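Local coordinates for protein arginine kinase (Cydia pomonella granulosis virus, PDB 6VVG) that probably phosphorylates serine and threonine residues of proteins using ATP, its kinase activity relying on a side-to-side dimer centred on the regulatory alpha C helix, at residues V138-V142 with Y190-D195; F56-F61 with L76-F81; F180-I185 with K229-Y235. All coordinates share one frame; numbering follows the deposited sequence.

Contact 1 (V138-V142 with Y190-D195); sequences VHNDV and YQTSFD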
loop_
_atom_site.group_PDB
_atom_site.type_symbol
_atom_site.label_atom_id
_atom_site.label_comp_id
_atom_site.label_asym_id
_atom_site.label_seq_id
_atom_site.Cartn_x
_atom_site.Cartn_y
_atom_site.Cartn_z
ATOM N N VAL A 138 -7.966 -4.178 -0.707
ATOM C CA VAL A 138 -8.861 -5.034 -1.477
ATOM C C VAL A 138 -8.103 -5.556 -2.690
ATOM O O VAL A 138 -7.228 -4.880 -3.242
ATOM C CB VAL A 138 -10.150 -4.305 -1.911
ATOM C CG1 VAL A 138 -11.056 -4.080 -0.705
ATOM C CG2 VAL A 138 -9.818 -2.996 -2.603
ATOM N N HIS A 139 -8.440 -6.779 -3.103
ATOM C CA HIS A 139 -7.783 -7.375 -4.263
ATOM C C HIS A 139 -8.188 -6.655 -5.545
ATOM O O HIS A 139 -7.334 -6.276 -6.356
ATOM C CB HIS A 139 -8.121 -8.863 -4.339
ATOM C CG HIS A 139 -7.428 -9.585 -5.450
ATOM N ND1 HIS A 139 -7.809 -9.460 -6.767
ATOM C CD2 HIS A 139 -6.379 -10.441 -5.440
ATOM C CE1 HIS A 139 -7.026 -10.207 -7.524
ATOM N NE2 HIS A 139 -6.148 -10.811 -6.744
ATOM N N ASN A 140 -9.488 -6.461 -5.745
ATOM C CA ASN A 140 -10.060 -5.597 -6.771
ATOM C C ASN A 140 -9.972 -6.163 -8.184
ATOM O O ASN A 140 -10.336 -5.456 -9.128
ATOM C CB ASN A 140 -9.407 -4.204 -6.759
ATOM C CG ASN A 140 -10.109 -3.206 -7.670
ATOM O OD1 ASN A 140 -11.338 -3.121 -7.701
ATOM N ND2 ASN A 140 -9.322 -2.439 -8.414
ATOM N N ASP A 141 -9.477 -7.383 -8.383
ATOM C CA ASP A 141 -9.652 -8.033 -9.683
ATOM C C ASP A 141 -9.932 -9.536 -9.498
ATOM O O ASP A 141 -9.327 -10.382 -10.160
ATOM C CB ASP A 141 -8.427 -7.808 -10.584
ATOM C CG ASP A 141 -8.784 -7.965 -12.044
ATOM O OD1 ASP A 141 -9.965 -7.801 -12.411
ATOM O OD2 ASP A 141 -7.908 -8.251 -12.847
ATOM N N VAL A 142 -10.692 -9.902 -8.468
ATOM C CA VAL A 142 -11.075 -11.295 -8.259
ATOM C C VAL A 142 -11.873 -11.788 -9.461
ATOM O O VAL A 142 -12.889 -11.190 -9.831
ATOM C CB VAL A 142 -11.898 -11.431 -6.973
ATOM C CG1 VAL A 142 -12.362 -12.856 -6.775
ATOM C CG2 VAL A 142 -11.099 -10.921 -5.779
ATOM N N TYR A 190 -13.070 2.451 -3.115
ATOM C CA TYR A 190 -12.680 1.050 -3.012
ATOM C C TYR A 190 -13.065 0.503 -1.643
ATOM O O TYR A 190 -12.779 1.118 -0.611
ATOM C CB TYR A 190 -11.177 0.901 -3.250
ATOM C CG TYR A 190 -10.796 1.038 -4.706
ATOM C CD1 TYR A 190 -11.350 0.203 -5.672
ATOM C CD2 TYR A 190 -9.891 2.002 -5.119
ATOM C CE1 TYR A 190 -11.014 0.328 -7.007
ATOM C CE2 TYR A 190 -9.544 2.134 -6.452
ATOM C CZ TYR A 190 -10.115 1.299 -7.392
ATOM O OH TYR A 190 -9.774 1.424 -8.721
ATOM N N GLN A 191 -13.725 -0.652 -1.636
ATOM C CA GLN A 191 -14.252 -1.221 -0.406
ATOM C C GLN A 191 -14.306 -2.734 -0.548
ATOM O O GLN A 191 -14.247 -3.273 -1.656
ATOM C CB GLN A 191 -15.641 -0.660 -0.083
ATOM C CG GLN A 191 -16.556 -0.548 -1.292
ATOM C CD GLN A 191 -17.879 0.127 -0.969
ATOM O OE1 GLN A 191 -18.797 -0.500 -0.441
ATOM N NE2 GLN A 191 -17.981 1.412 -1.291
ATOM N N THR A 192 -14.409 -3.416 0.595
ATOM C CA THR A 192 -14.416 -4.875 0.576
ATOM C C THR A 192 -15.570 -5.418 -0.255
ATOM O O THR A 192 -15.446 -6.490 -0.860
ATOM C CB THR A 192 -14.488 -5.430 2.000
ATOM O OG1 THR A 192 -15.640 -4.907 2.672
ATOM C CG2 THR A 192 -13.234 -5.066 2.786
ATOM N N SER A 193 -16.694 -4.700 -0.300
ATOM C CA SER A 193 -17.849 -5.189 -1.046
ATOM C C SER A 193 -17.527 -5.370 -2.524
ATOM O O SER A 193 -18.147 -6.205 -3.193
ATOM C CB SER A 193 -19.034 -4.236 -0.869
ATOM O OG SER A 193 -18.833 -3.013 -1.558
ATOM N N PHE A 194 -16.574 -4.597 -3.051
ATOM C CA PHE A 194 -16.114 -4.819 -4.419
ATOM C C PHE A 194 -15.673 -6.266 -4.601
ATOM O O PHE A 194 -16.082 -6.948 -5.549
ATOM C CB PHE A 194 -14.942 -3.891 -4.754
ATOM C CG PHE A 194 -15.325 -2.462 -5.002
ATOM C CD1 PHE A 194 -16.485 -1.928 -4.477
ATOM C CD2 PHE A 194 -14.499 -1.645 -5.759
ATOM C CE1 PHE A 194 -16.820 -0.610 -4.708
ATOM C CE2 PHE A 194 -14.827 -0.327 -5.994
ATOM C CZ PHE A 194 -15.990 0.192 -5.467
ATOM N N ASP A 195 -14.811 -6.739 -3.696
ATOM C CA ASP A 195 -14.313 -8.107 -3.771
ATOM C C ASP A 195 -15.437 -9.111 -3.557
ATOM O O ASP A 195 -15.506 -10.133 -4.249
ATOM C CB ASP A 195 -13.209 -8.318 -2.733
ATOM C CG ASP A 195 -11.868 -7.758 -3.174
ATOM O OD1 ASP A 195 -11.728 -7.397 -4.359
ATOM O OD2 ASP A 195 -10.950 -7.682 -2.331
HETATM O O HOH W 1 -12.445 -8.108 -6.830
#
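Asp195 presents its carboxylate end-on to the backbone of His139 and Asn140, gripping two successive N-H groups. OD2 accepts from His139 N at 2.8 Å and OD1 from Asn140 N, also at 2.8 Å, each oxygen through its syn lone pair. With CG anti to the carbonyl carbon (chi1 -79°), the short side chain reaches out from the first turn of its helix, and aspartate suits the place because it carries two acceptors side by side. A water donates to Asp195 OD1 and accepts from Val142 N, while His133 donates to OD2; these donors would probably stabilise a buried carboxylate charge. Beside this, the Asn140 amide stands across the Tyr190 ring, planes 71° apart, with OD1 3.5 Å from Tyr190 CE1. That OD1 also lies in the plane of the Phe194 ring at its edge and is bound by Lys184, whereas ND2 serves Leu163 O and Asp174. Val138 lies alongside, CG1 3.4 Å from Gln191 O. Residues 139-141 form the HRD-type motif of the protein kinase catalytic loop, with asparagine in the arginine position, held, as in protein kinases generally, by an aspartate at the start of the alpha F helix.

Contact 2 (F56-F61 with L76-F81); sequences FNSLEF and LHNFVF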
loop_
_atom_site.group_PDB
_atom_site.type_symbol
_atom_site.label_atom_id
_atom_site.label_comp_id
_atom_site.label_asym_id
_atom_site.label_seq_id
_atom_site.Cartn_x
_atom_site.Cartn_y
_atom_site.Cartn_z
ATOM N N PHE A 56 3.702 0.246 -12.809
ATOM C CA PHE A 56 3.618 -0.631 -11.651
ATOM C C PHE A 56 2.667 -0.073 -10.599
ATOM O O PHE A 56 2.714 1.116 -10.269
ATOM C CB PHE A 56 4.997 -0.840 -11.034
ATOM C CG PHE A 56 5.042 -1.952 -10.029
ATOM C CD1 PHE A 56 4.779 -3.253 -10.415
ATOM C CD2 PHE A 56 5.336 -1.699 -8.699
ATOM C CE1 PHE A 56 4.812 -4.284 -9.502
ATOM C CE2 PHE A 56 5.372 -2.731 -7.776
ATOM C CZ PHE A 56 5.110 -4.023 -8.180
ATOM N N ASN A 57 1.810 -0.946 -10.070
ATOM C CA ASN A 57 0.992 -0.655 -8.897
ATOM C C ASN A 57 1.776 -1.110 -7.670
ATOM O O ASN A 57 1.909 -2.312 -7.421
ATOM C CB ASN A 57 -0.357 -1.366 -8.998
ATOM C CG ASN A 57 -1.201 -1.218 -7.743
ATOM O OD1 ASN A 57 -0.797 -0.575 -6.776
ATOM N ND2 ASN A 57 -2.385 -1.817 -7.758
ATOM N N SER A 58 2.298 -0.148 -6.902
ATOM C CA SER A 58 3.188 -0.490 -5.796
ATOM C C SER A 58 2.509 -1.393 -4.774
ATOM O O SER A 58 3.185 -2.161 -4.080
ATOM C CB SER A 58 3.700 0.784 -5.122
ATOM O OG SER A 58 2.654 1.478 -4.463
ATOM N N LEU A 59 1.182 -1.322 -4.665
ATOM C CA LEU A 59 0.477 -2.157 -3.700
ATOM C C LEU A 59 0.606 -3.642 -4.013
ATOM O O LEU A 59 0.408 -4.472 -3.118
ATOM C CB LEU A 59 -1.000 -1.771 -3.651
ATOM C CG LEU A 59 -1.728 -2.003 -2.327
ATOM C CD1 LEU A 59 -1.176 -1.079 -1.257
ATOM C CD2 LEU A 59 -3.230 -1.811 -2.491
ATOM N N GLU A 60 0.921 -3.997 -5.261
ATOM C CA GLU A 60 1.128 -5.403 -5.596
ATOM C C GLU A 60 2.232 -6.007 -4.739
ATOM O O GLU A 60 2.140 -7.167 -4.321
ATOM C CB GLU A 60 1.461 -5.542 -7.082
ATOM C CG GLU A 60 1.613 -6.980 -7.551
ATOM C CD GLU A 60 1.671 -7.106 -9.062
ATOM O OE1 GLU A 60 1.699 -6.065 -9.754
ATOM O OE2 GLU A 60 1.690 -8.255 -9.557
ATOM N N PHE A 61 3.277 -5.229 -4.454
ATOM C CA PHE A 61 4.341 -5.703 -3.575
ATOM C C PHE A 61 3.807 -5.975 -2.173
ATOM O O PHE A 61 4.101 -7.014 -1.574
ATOM C CB PHE A 61 5.474 -4.672 -3.543
ATOM C CG PHE A 61 6.578 -5.005 -2.578
ATOM C CD1 PHE A 61 7.414 -6.086 -2.808
ATOM C CD2 PHE A 61 6.780 -4.236 -1.445
ATOM C CE1 PHE A 61 8.429 -6.397 -1.923
ATOM C CE2 PHE A 61 7.794 -4.541 -0.556
ATOM C CZ PHE A 61 8.618 -5.625 -0.796
ATOM N N LEU A 76 6.462 -14.122 -2.665
ATOM C CA LEU A 76 7.366 -13.345 -3.504
ATOM C C LEU A 76 8.798 -13.577 -3.035
ATOM O O LEU A 76 9.129 -13.296 -1.879
ATOM C CB LEU A 76 7.024 -11.859 -3.447
ATOM C CG LEU A 76 7.888 -10.944 -4.316
ATOM C CD1 LEU A 76 7.530 -11.130 -5.783
ATOM C CD2 LEU A 76 7.735 -9.488 -3.901
ATOM N N HIS A 77 9.647 -14.069 -3.935
ATOM C CA HIS A 77 11.019 -14.405 -3.576
ATOM C C HIS A 77 11.982 -13.261 -3.868
ATOM O O HIS A 77 12.828 -12.932 -3.033
ATOM C CB HIS A 77 11.442 -15.674 -4.313
ATOM C CG HIS A 77 10.843 -16.919 -3.743
ATOM N ND1 HIS A 77 11.140 -17.367 -2.474
ATOM C CD2 HIS A 77 9.944 -17.795 -4.251
ATOM C CE1 HIS A 77 10.462 -18.474 -2.231
ATOM N NE2 HIS A 77 9.732 -18.757 -3.294
ATOM N N ASN A 78 11.860 -12.636 -5.037
ATOM C CA ASN A 78 12.683 -11.487 -5.383
ATOM C C ASN A 78 11.820 -10.459 -6.097
ATOM O O ASN A 78 10.804 -10.800 -6.705
ATOM C CB ASN A 78 13.863 -11.879 -6.276
ATOM C CG ASN A 78 14.716 -12.969 -5.666
ATOM O OD1 ASN A 78 15.726 -12.693 -5.018
ATOM N ND2 ASN A 78 14.314 -14.218 -5.870
ATOM N N PHE A 79 12.238 -9.197 -6.022
ATOM C CA PHE A 79 11.512 -8.105 -6.656
ATOM C C PHE A 79 12.493 -6.966 -6.884
ATOM O O PHE A 79 13.172 -6.531 -5.948
ATOM C CB PHE A 79 10.323 -7.662 -5.796
ATOM C CG PHE A 79 9.682 -6.386 -6.253
ATOM C CD1 PHE A 79 9.217 -6.241 -7.555
ATOM C CD2 PHE A 79 9.533 -5.332 -5.373
ATOM C CE1 PHE A 79 8.624 -5.055 -7.961
ATOM C CE2 PHE A 79 8.943 -4.152 -5.770
ATOM C CZ PHE A 79 8.488 -4.009 -7.063
ATOM N N VAL A 80 12.579 -6.511 -8.128
ATOM C CA VAL A 80 13.449 -5.413 -8.519
ATOM C C VAL A 80 12.579 -4.395 -9.238
ATOM O O VAL A 80 12.043 -4.684 -10.313
ATOM C CB VAL A 80 14.601 -5.875 -9.418
ATOM C CG1 VAL A 80 15.461 -4.682 -9.797
ATOM C CG2 VAL A 80 15.422 -6.949 -8.728
ATOM N N PHE A 81 12.426 -3.213 -8.647
ATOM C CA PHE A 81 11.714 -2.112 -9.279
ATOM C C PHE A 81 12.729 -1.128 -9.843
ATOM O O PHE A 81 13.722 -0.807 -9.184
ATOM C CB PHE A 81 10.790 -1.407 -8.282
ATOM C CG PHE A 81 10.398 -0.018 -8.699
ATOM C CD1 PHE A 81 9.301 0.194 -9.521
ATOM C CD2 PHE A 81 11.125 1.077 -8.267
ATOM C CE1 PHE A 81 8.946 1.474 -9.906
ATOM C CE2 PHE A 81 10.775 2.355 -8.647
ATOM C CZ PHE A 81 9.685 2.555 -9.468
#
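Phe56 and Phe61 both lean obliquely on one side of the Phe79 ring, Phe56 near CZ and CE1, Phe61 near CD2, while the backbone N of Phe81 lies over the other face, offset toward the rim. Neither pair is a full stack: the planes are near parallel but slid apart, at 29° for Phe56 and 25° for Phe61, and each pair has centroids 5.2 Å apart. The Phe56 side chain comes from the opposite direction, its CE2 3.4 Å from Phe79 CZ. Phe61 slants in instead and places CD1 3.4 Å from Phe79 CD2. At the edge of the Phe61 ring, near its plane, Leu76 CD2 approaches CD1 to 3.6 Å, the two side chains crossing at about a right angle. Phe79 and Phe81 alternate inward, and a classic beta bulge at His77 and Asn78 lets Leu76 face the helix too. Large apolar side chains span the gap: the Phe61 and Phe79 CA atoms are 8.2 Å apart.

This is the packing of the alpha C helix of a protein kinase against strand 76-82 of the N-lobe sheet. On the same helix Glu60 forms the salt bridge to Lys49 characteristic of active protein kinase conformations. Asn57 caps the turn leading into the helix, its OD1 accepting from Leu59 N at 3.0 Å, from above the carbonyl plane. Phe61 swings away from the helix with CG anti to the backbone N (chi1 175°), and its ring also meets Phe79 and Phe81 of the second subunit edge-to-face. Residues 78-81 pair antiparallel with a strand of that subunit, carrying the sheet across the dimer interface.

Contact 3 (F180-I185 with K229-Y235); sequences FSPEKI and KDMLPLY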
loop_
_atom_site.group_PDB
_atom_site.type_symbol
_atom_site.label_atom_id
_atom_site.label_comp_id
_atom_site.label_asym_id
_atom_site.label_seq_id
_atom_site.Cartn_x
_atom_site.Cartn_y
_atom_site.Cartn_z
ATOM N N PHE A 180 -17.742 -5.999 -12.210
ATOM C CA PHE A 180 -17.924 -4.770 -11.445
ATOM C C PHE A 180 -19.192 -4.841 -10.601
ATOM O O PHE A 180 -20.271 -5.145 -11.116
ATOM C CB PHE A 180 -18.026 -3.558 -12.376
ATOM C CG PHE A 180 -16.717 -3.081 -12.943
ATOM C CD1 PHE A 180 -15.566 -3.836 -12.841
ATOM C CD2 PHE A 180 -16.658 -1.863 -13.605
ATOM C CE1 PHE A 180 -14.373 -3.382 -13.380
ATOM C CE2 PHE A 180 -15.470 -1.407 -14.145
ATOM C CZ PHE A 180 -14.327 -2.168 -14.033
ATOM N N SER A 181 -19.074 -4.517 -9.313
ATOM C CA SER A 181 -20.242 -4.400 -8.455
ATOM C C SER A 181 -21.024 -3.131 -8.785
ATOM O O SER A 181 -20.488 -2.201 -9.393
ATOM C CB SER A 181 -19.824 -4.369 -6.990
ATOM O OG SER A 181 -19.252 -3.113 -6.656
ATOM N N PRO A 182 -22.301 -3.066 -8.388
ATOM C CA PRO A 182 -23.050 -1.809 -8.586
ATOM C C PRO A 182 -22.306 -0.605 -8.034
ATOM O O PRO A 182 -22.312 0.471 -8.643
ATOM C CB PRO A 182 -24.369 -2.058 -7.836
ATOM C CG PRO A 182 -24.528 -3.563 -7.837
ATOM C CD PRO A 182 -23.112 -4.108 -7.726
ATOM N N GLU A 183 -21.643 -0.776 -6.890
ATOM C CA GLU A 183 -20.959 0.338 -6.243
ATOM C C GLU A 183 -19.734 0.776 -7.037
ATOM O O GLU A 183 -19.455 1.977 -7.144
ATOM C CB GLU A 183 -20.567 -0.060 -4.821
ATOM C CG GLU A 183 -21.747 -0.250 -3.865
ATOM C CD GLU A 183 -22.601 -1.460 -4.204
ATOM O OE1 GLU A 183 -22.037 -2.490 -4.631
ATOM O OE2 GLU A 183 -23.838 -1.378 -4.050
ATOM N N LYS A 184 -18.982 -0.177 -7.593
ATOM C CA LYS A 184 -17.831 0.204 -8.406
ATOM C C LYS A 184 -18.275 0.892 -9.688
ATOM O O LYS A 184 -17.628 1.843 -10.146
ATOM C CB LYS A 184 -16.966 -1.016 -8.732
ATOM C CG LYS A 184 -15.671 -0.651 -9.463
ATOM C CD LYS A 184 -14.686 -1.814 -9.525
ATOM C CE LYS A 184 -13.460 -1.443 -10.356
ATOM N NZ LYS A 184 -12.322 -2.382 -10.151
ATOM N N ILE A 185 -19.376 0.425 -10.286
ATOM C CA ILE A 185 -19.926 1.103 -11.455
ATOM C C ILE A 185 -20.225 2.559 -11.123
ATOM O O ILE A 185 -20.002 3.457 -11.943
ATOM C CB ILE A 185 -21.185 0.372 -11.960
ATOM C CG1 ILE A 185 -20.814 -1.003 -12.523
ATOM C CG2 ILE A 185 -21.897 1.208 -13.014
ATOM C CD1 ILE A 185 -21.985 -1.962 -12.636
ATOM N N LYS A 229 -21.799 1.106 -17.176
ATOM C CA LYS A 229 -23.203 1.460 -17.014
ATOM C C LYS A 229 -24.124 0.508 -17.765
ATOM O O LYS A 229 -25.307 0.416 -17.425
ATOM C CB LYS A 229 -23.428 2.902 -17.472
ATOM C CG LYS A 229 -22.952 3.944 -16.465
ATOM C CD LYS A 229 -23.804 3.927 -15.204
ATOM C CE LYS A 229 -23.172 4.755 -14.087
ATOM N NZ LYS A 229 -23.226 6.225 -14.362
ATOM N N ASP A 230 -23.611 -0.205 -18.770
ATOM C CA ASP A 230 -24.404 -1.236 -19.431
ATOM C C ASP A 230 -24.680 -2.422 -18.517
ATOM O O ASP A 230 -25.611 -3.192 -18.779
ATOM C CB ASP A 230 -23.693 -1.728 -20.693
ATOM C CG ASP A 230 -23.551 -0.649 -21.745
ATOM O OD1 ASP A 230 -24.531 0.085 -21.983
ATOM O OD2 ASP A 230 -22.456 -0.541 -22.338
ATOM N N MET A 231 -23.886 -2.597 -17.458
ATOM C CA MET A 231 -24.113 -3.716 -16.552
ATOM C C MET A 231 -25.337 -3.487 -15.677
ATOM O O MET A 231 -26.008 -4.451 -15.290
ATOM C CB MET A 231 -22.886 -3.945 -15.668
ATOM C CG MET A 231 -21.619 -4.343 -16.404
ATOM S SD MET A 231 -21.817 -5.751 -17.510
ATOM C CE MET A 231 -22.420 -7.015 -16.389
ATOM N N LEU A 232 -25.644 -2.230 -15.360
ATOM C CA LEU A 232 -26.714 -1.962 -14.391
ATOM C C LEU A 232 -28.044 -2.524 -14.835
ATOM O O LEU A 232 -28.701 -3.216 -14.020
ATOM C CB LEU A 232 -26.815 -0.455 -14.141
ATOM C CG LEU A 232 -25.804 0.122 -13.152
ATOM C CD1 LEU A 232 -26.138 1.589 -12.849
ATOM C CD2 LEU A 232 -25.741 -0.670 -11.854
ATOM N N PRO A 233 -28.536 -2.298 -16.058
ATOM C CA PRO A 233 -29.806 -2.926 -16.457
ATOM C C PRO A 233 -29.792 -4.433 -16.253
ATOM O O PRO A 233 -30.808 -5.025 -15.869
ATOM C CB PRO A 233 -29.950 -2.558 -17.943
ATOM C CG PRO A 233 -29.098 -1.328 -18.116
ATOM C CD PRO A 233 -27.935 -1.503 -17.156
ATOM N N LEU A 234 -28.642 -5.066 -16.494
ATOM C CA LEU A 234 -28.552 -6.515 -16.372
ATOM C C LEU A 234 -28.712 -6.955 -14.924
ATOM O O LEU A 234 -29.389 -7.951 -14.644
ATOM C CB LEU A 234 -27.219 -6.993 -16.939
ATOM C CG LEU A 234 -26.995 -6.592 -18.397
ATOM C CD1 LEU A 234 -25.681 -7.138 -18.921
ATOM C CD2 LEU A 234 -28.161 -7.071 -19.265
ATOM N N TYR A 235 -28.103 -6.222 -13.988
ATOM C CA TYR A 235 -28.249 -6.560 -12.578
ATOM C C TYR A 235 -29.693 -6.432 -12.108
ATOM O O TYR A 235 -30.049 -6.998 -11.069
ATOM C CB TYR A 235 -27.347 -5.665 -11.724
ATOM C CG TYR A 235 -25.865 -5.796 -12.014
ATOM C CD1 TYR A 235 -25.366 -6.862 -12.749
ATOM C CD2 TYR A 235 -24.966 -4.847 -11.550
ATOM C CE1 TYR A 235 -24.015 -6.980 -13.015
ATOM C CE2 TYR A 235 -23.612 -4.954 -11.812
ATOM C CZ TYR A 235 -23.143 -6.021 -12.543
ATOM O OH TYR A 235 -21.795 -6.125 -12.800
#
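Ile185 projects from helix 182-185 into helix 228-235, and its side chain can be followed branch by branch. CB points at the facing helix, and both branches continue that way. CG2, anti to the backbone N, lies 3.9 Å from Lys229 CE, where the kinked lysine chain turns its methylenes to the methyl. The same methyl is 4.1 Å from Leu232 CG. The other branch leaves CB through CG1, anti to the carbonyl carbon (chi1 -67°), and extends to CD1 at the tip. There CD1 meets Tyr235 CE2 at 3.5 Å, the two side chains arriving from opposite directions. It also lies 3.7 Å from Met231 CB and 4.0 Å from Leu232 CD2. The result is a knob in a hole formed by Lys229, Met231, Leu232 and Tyr235, which beta-branched isoleucine suits because its two branches reach different parts of it.

Tyr235 adds a polar link to this apolar packing. Its hydroxyl donates to Phe180 O, which lies at the ring edge near its plane; the modelled 2.5 Å between Tyr235 OH and Phe180 O is unusually short and its exact length doubtful. Tyrosine suits the position because its ring can pack while its OH reaches a backbone acceptor just ahead of the short helix. Pro182 rests its CG near Tyr235 CD2, and Trp197 and Phe213 meet the ring from elsewhere in the C-lobe. Ser181, the N-cap, accepts through OG from Lys184 N at 3.1 Å and secures the first turn. Glu183 forms a salt bridge with Arg264. The sequence Ser181-Pro182-Glu183 corresponds to the APE motif that ends the activation segment of protein kinases, here packed on the alpha G helix, with the Glu-Arg pair characteristic of the fold.

The contacts run from the N-lobe to the base of the C-lobe. Contact 2 closes along the chain before the other two begin, and its centre is about 19 Å from that of contact 1 and 31 Å from that of contact 3. Contacts 1 and 3 alternate along the chain, their centres about 15 Å apart, and they touch through helix 182-185. Helices 182-185, 192-208 and 228-235 follow one another, so the catalytic loop, the end of the activation segment and the alpha G helix form one connected C-lobe block. Contact 2, at the dimer interface, stays separate, its nearest atoms about 5 Å from contact 1.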